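Local coordinates for Alpha/beta hydrolase (Pectobacterium atrosepticum SCRI1043, PDB 3BDV), which is probably a serine hydrolase of the alpha/beta-hydrolase fold, with bound calcium and a substrate that is not known, at residues 26-31 with 45-50. Sequence-based numbering, arbitrary orientation. Where two conformers were deposited one is given.
Sequences LRDSDD and WQRIRQ. With CA (calcium ion), chain C.
The guanidinium of Arg47 meets Asp28 and Ser29 at its edge, close to its own plane. Its NH2 makes both bonds. One is a salt bridge from Arg47 NH2 to Asp28 OD1 at 2.9 Å. The carboxylate stands nearly upright to the guanidinium, the planes 80° apart, and OD1 is met from above the carboxylate plane. The other bond runs from Arg47 NH2 to the backbone O of Ser29, 3.0 Å away, in the carbonyl plane and on a lone pair. A water in the plane of the group accepts a hydrogen bond from Arg47 NE and donates to Asp28 OD1 and Ile48 O. Arg47 NH1 makes a salt bridge to Glu39 and a hydrogen bond with Ser36, so several bonds fix the rotation of the group. With CG anti to the backbone N (chi1 179°) and the chain extended to NE, the side chain reaches 26-31. Arg47 CG lies 3.7 Å above the plane of the Arg49 guanidinium, offset toward its rim. A second water links Arg49 NH1 to Asp28 OD2. Arg47 O binds the calcium ion at 2.4 Å, and Glu68 OE1 binds the same ion, so Arg47 ties the loop to the metal site. Ser29 OG bonds to Gln35. The contact joins the loop after strand 19-23 to edge strand 46-47 of the parallel sheet. Helix 34-41 connects the two segments and supplies Glu39, which also pairs with Arg49.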
loop_
_atom_site.group_PDB
_atom_site.type_symbol
_atom_site.label_atom_id
_atom_site.label_comp_id
_atom_site.label_asym_id
_atom_site.label_seq_id
_atom_site.Cartn_x
_atom_site.Cartn_y
_atom_site.Cartn_z
ATOM N N LEU A 26 6.322 -5.655 8.641
ATOM C CA LEU A 26 7.084 -6.578 9.480
ATOM C C LEU A 26 6.396 -7.931 9.624
ATOM O O LEU A 26 5.176 -7.999 9.853
ATOM C CB LEU A 26 7.292 -5.954 10.868
ATOM C CG LEU A 26 8.493 -6.434 11.694
ATOM C CD1 LEU A 26 9.801 -5.860 11.185
ATOM C CD2 LEU A 26 8.286 -6.052 13.163
ATOM N N ARG A 27 7.195 -8.988 9.538
ATOM C CA ARG A 27 6.783 -10.387 9.689
ATOM C C ARG A 27 6.009 -10.932 8.493
ATOM O O ARG A 27 5.567 -12.066 8.541
ATOM C CB ARG A 27 5.958 -10.641 10.974
ATOM C CG ARG A 27 6.574 -10.046 12.230
ATOM C CD ARG A 27 5.939 -10.606 13.486
ATOM N NE ARG A 27 6.551 -9.999 14.663
ATOM C CZ ARG A 27 6.180 -8.825 15.182
ATOM N NH1 ARG A 27 5.155 -8.145 14.687
ATOM N NH2 ARG A 27 6.815 -8.349 16.227
ATOM N N ASP A 28 5.844 -10.128 7.451
ATOM C CA ASP A 28 5.035 -10.469 6.275
ATOM C C ASP A 28 3.542 -10.416 6.597
ATOM O O ASP A 28 3.140 -10.333 7.747
ATOM C CB ASP A 28 5.411 -11.842 5.731
ATOM C CG ASP A 28 5.219 -11.961 4.228
ATOM O OD1 ASP A 28 4.685 -11.025 3.576
ATOM O OD2 ASP A 28 5.615 -12.998 3.691
ATOM N N SER A 29 2.713 -10.508 5.578
ATOM C CA SER A 29 1.288 -10.565 5.776
ATOM C C SER A 29 0.833 -12.000 5.811
ATOM O O SER A 29 1.016 -12.752 4.856
ATOM C CB SER A 29 0.588 -9.811 4.662
ATOM O OG SER A 29 0.890 -8.436 4.802
ATOM N N ASP A 30 0.212 -12.373 6.919
ATOM C CA ASP A 30 -0.194 -13.751 7.103
ATOM C C ASP A 30 -1.420 -14.119 6.240
ATOM O O ASP A 30 -1.959 -13.309 5.482
ATOM C CB ASP A 30 -0.418 -14.031 8.599
ATOM C CG ASP A 30 -1.587 -13.235 9.191
ATOM O OD1 ASP A 30 -2.411 -12.731 8.426
ATOM O OD2 ASP A 30 -1.685 -13.124 10.433
ATOM N N ASP A 31 -1.845 -15.362 6.339
ATOM C CA ASP A 31 -2.840 -15.878 5.418
ATOM C C ASP A 31 -4.170 -15.171 5.462
ATOM O O ASP A 31 -4.848 -15.114 4.442
ATOM C CB ASP A 31 -3.045 -17.382 5.617
ATOM C CG ASP A 31 -2.066 -18.201 4.810
ATOM O OD1 ASP A 31 -1.532 -17.666 3.811
ATOM O OD2 ASP A 31 -1.824 -19.379 5.160
ATOM N N TRP A 45 -1.806 -10.334 -9.506
ATOM C CA TRP A 45 -1.144 -9.274 -8.738
ATOM C C TRP A 45 0.189 -9.749 -8.221
ATOM O O TRP A 45 0.356 -10.915 -7.963
ATOM C CB TRP A 45 -1.993 -8.802 -7.588
ATOM C CG TRP A 45 -3.238 -8.065 -8.035
ATOM C CD1 TRP A 45 -3.750 -7.980 -9.308
ATOM C CD2 TRP A 45 -4.150 -7.355 -7.196
ATOM N NE1 TRP A 45 -4.917 -7.240 -9.300
ATOM C CE2 TRP A 45 -5.194 -6.860 -8.023
ATOM C CE3 TRP A 45 -4.189 -7.084 -5.834
ATOM C CZ2 TRP A 45 -6.246 -6.100 -7.531
ATOM C CZ3 TRP A 45 -5.229 -6.317 -5.345
ATOM C CH2 TRP A 45 -6.258 -5.851 -6.190
ATOM N N GLN A 46 1.131 -8.829 -8.089
ATOM C CA GLN A 46 2.477 -9.173 -7.655
ATOM C C GLN A 46 2.673 -8.864 -6.185
ATOM O O GLN A 46 1.877 -8.162 -5.581
ATOM C CB GLN A 46 3.494 -8.421 -8.488
ATOM C CG GLN A 46 3.527 -8.804 -9.985
ATOM C CD GLN A 46 3.677 -10.306 -10.210
ATOM O OE1 GLN A 46 4.699 -10.900 -9.870
ATOM N NE2 GLN A 46 2.649 -10.923 -10.774
ATOM N N ARG A 47 3.740 -9.405 -5.616
ATOM C CA ARG A 47 4.008 -9.281 -4.190
ATOM C C ARG A 47 5.488 -9.400 -3.927
ATOM O O ARG A 47 6.186 -10.238 -4.532
ATOM C CB ARG A 47 3.206 -10.342 -3.434
ATOM C CG ARG A 47 3.408 -10.335 -1.946
ATOM C CD ARG A 47 2.419 -11.247 -1.304
ATOM N NE ARG A 47 2.761 -11.440 0.094
ATOM C CZ ARG A 47 1.891 -11.782 1.037
ATOM N NH1 ARG A 47 0.642 -12.051 0.741
ATOM N NH2 ARG A 47 2.305 -11.922 2.279
ATOM N N ILE A 48 6.015 -8.551 -3.045
ATOM C CA ILE A 48 7.463 -8.557 -2.827
ATOM C C ILE A 48 7.777 -9.756 -1.958
ATOM O O ILE A 48 6.946 -10.187 -1.171
ATOM C CB ILE A 48 8.028 -7.236 -2.196
ATOM C CG1 ILE A 48 7.435 -6.990 -0.810
ATOM C CG2 ILE A 48 7.818 -5.998 -3.116
ATOM C CD1 ILE A 48 8.386 -6.198 0.093
ATOM N N ARG A 49 8.987 -10.267 -2.108
ATOM C CA ARG A 49 9.509 -11.338 -1.285
ATOM C C ARG A 49 10.875 -10.952 -0.712
ATOM O O ARG A 49 11.643 -10.262 -1.350
ATOM C CB ARG A 49 9.707 -12.577 -2.148
ATOM C CG ARG A 49 8.538 -12.964 -2.963
ATOM C CD ARG A 49 7.334 -13.393 -2.143
ATOM N NE ARG A 49 6.217 -13.629 -3.040
ATOM C CZ ARG A 49 4.963 -13.829 -2.641
ATOM N NH1 ARG A 49 4.653 -13.898 -1.370
ATOM N NH2 ARG A 49 4.016 -14.013 -3.532
ATOM N N GLN A 50 11.205 -11.491 0.451
ATOM C CA GLN A 50 12.591 -11.424 0.937
ATOM C C GLN A 50 12.890 -12.527 1.936
ATOM O O GLN A 50 11.976 -13.210 2.427
ATOM C CB GLN A 50 12.912 -10.039 1.541
ATOM C CG GLN A 50 11.909 -9.569 2.532
ATOM C CD GLN A 50 12.128 -8.128 3.038
ATOM O OE1 GLN A 50 13.215 -7.581 2.947
ATOM N NE2 GLN A 50 11.097 -7.558 3.628
HETATM CA CA CA C . 7.401 -10.980 -6.509
HETATM O O HOH W 1 6.352 -14.201 1.208
HETATM O O HOH W 2 5.449 -11.142 0.832
HETATM O O HOH W 3 5.227 -11.190 -7.434
HETATM O O HOH W 4 9.484 -11.793 -6.137
HETATM O O HOH W 5 8.253 -11.244 -8.780
#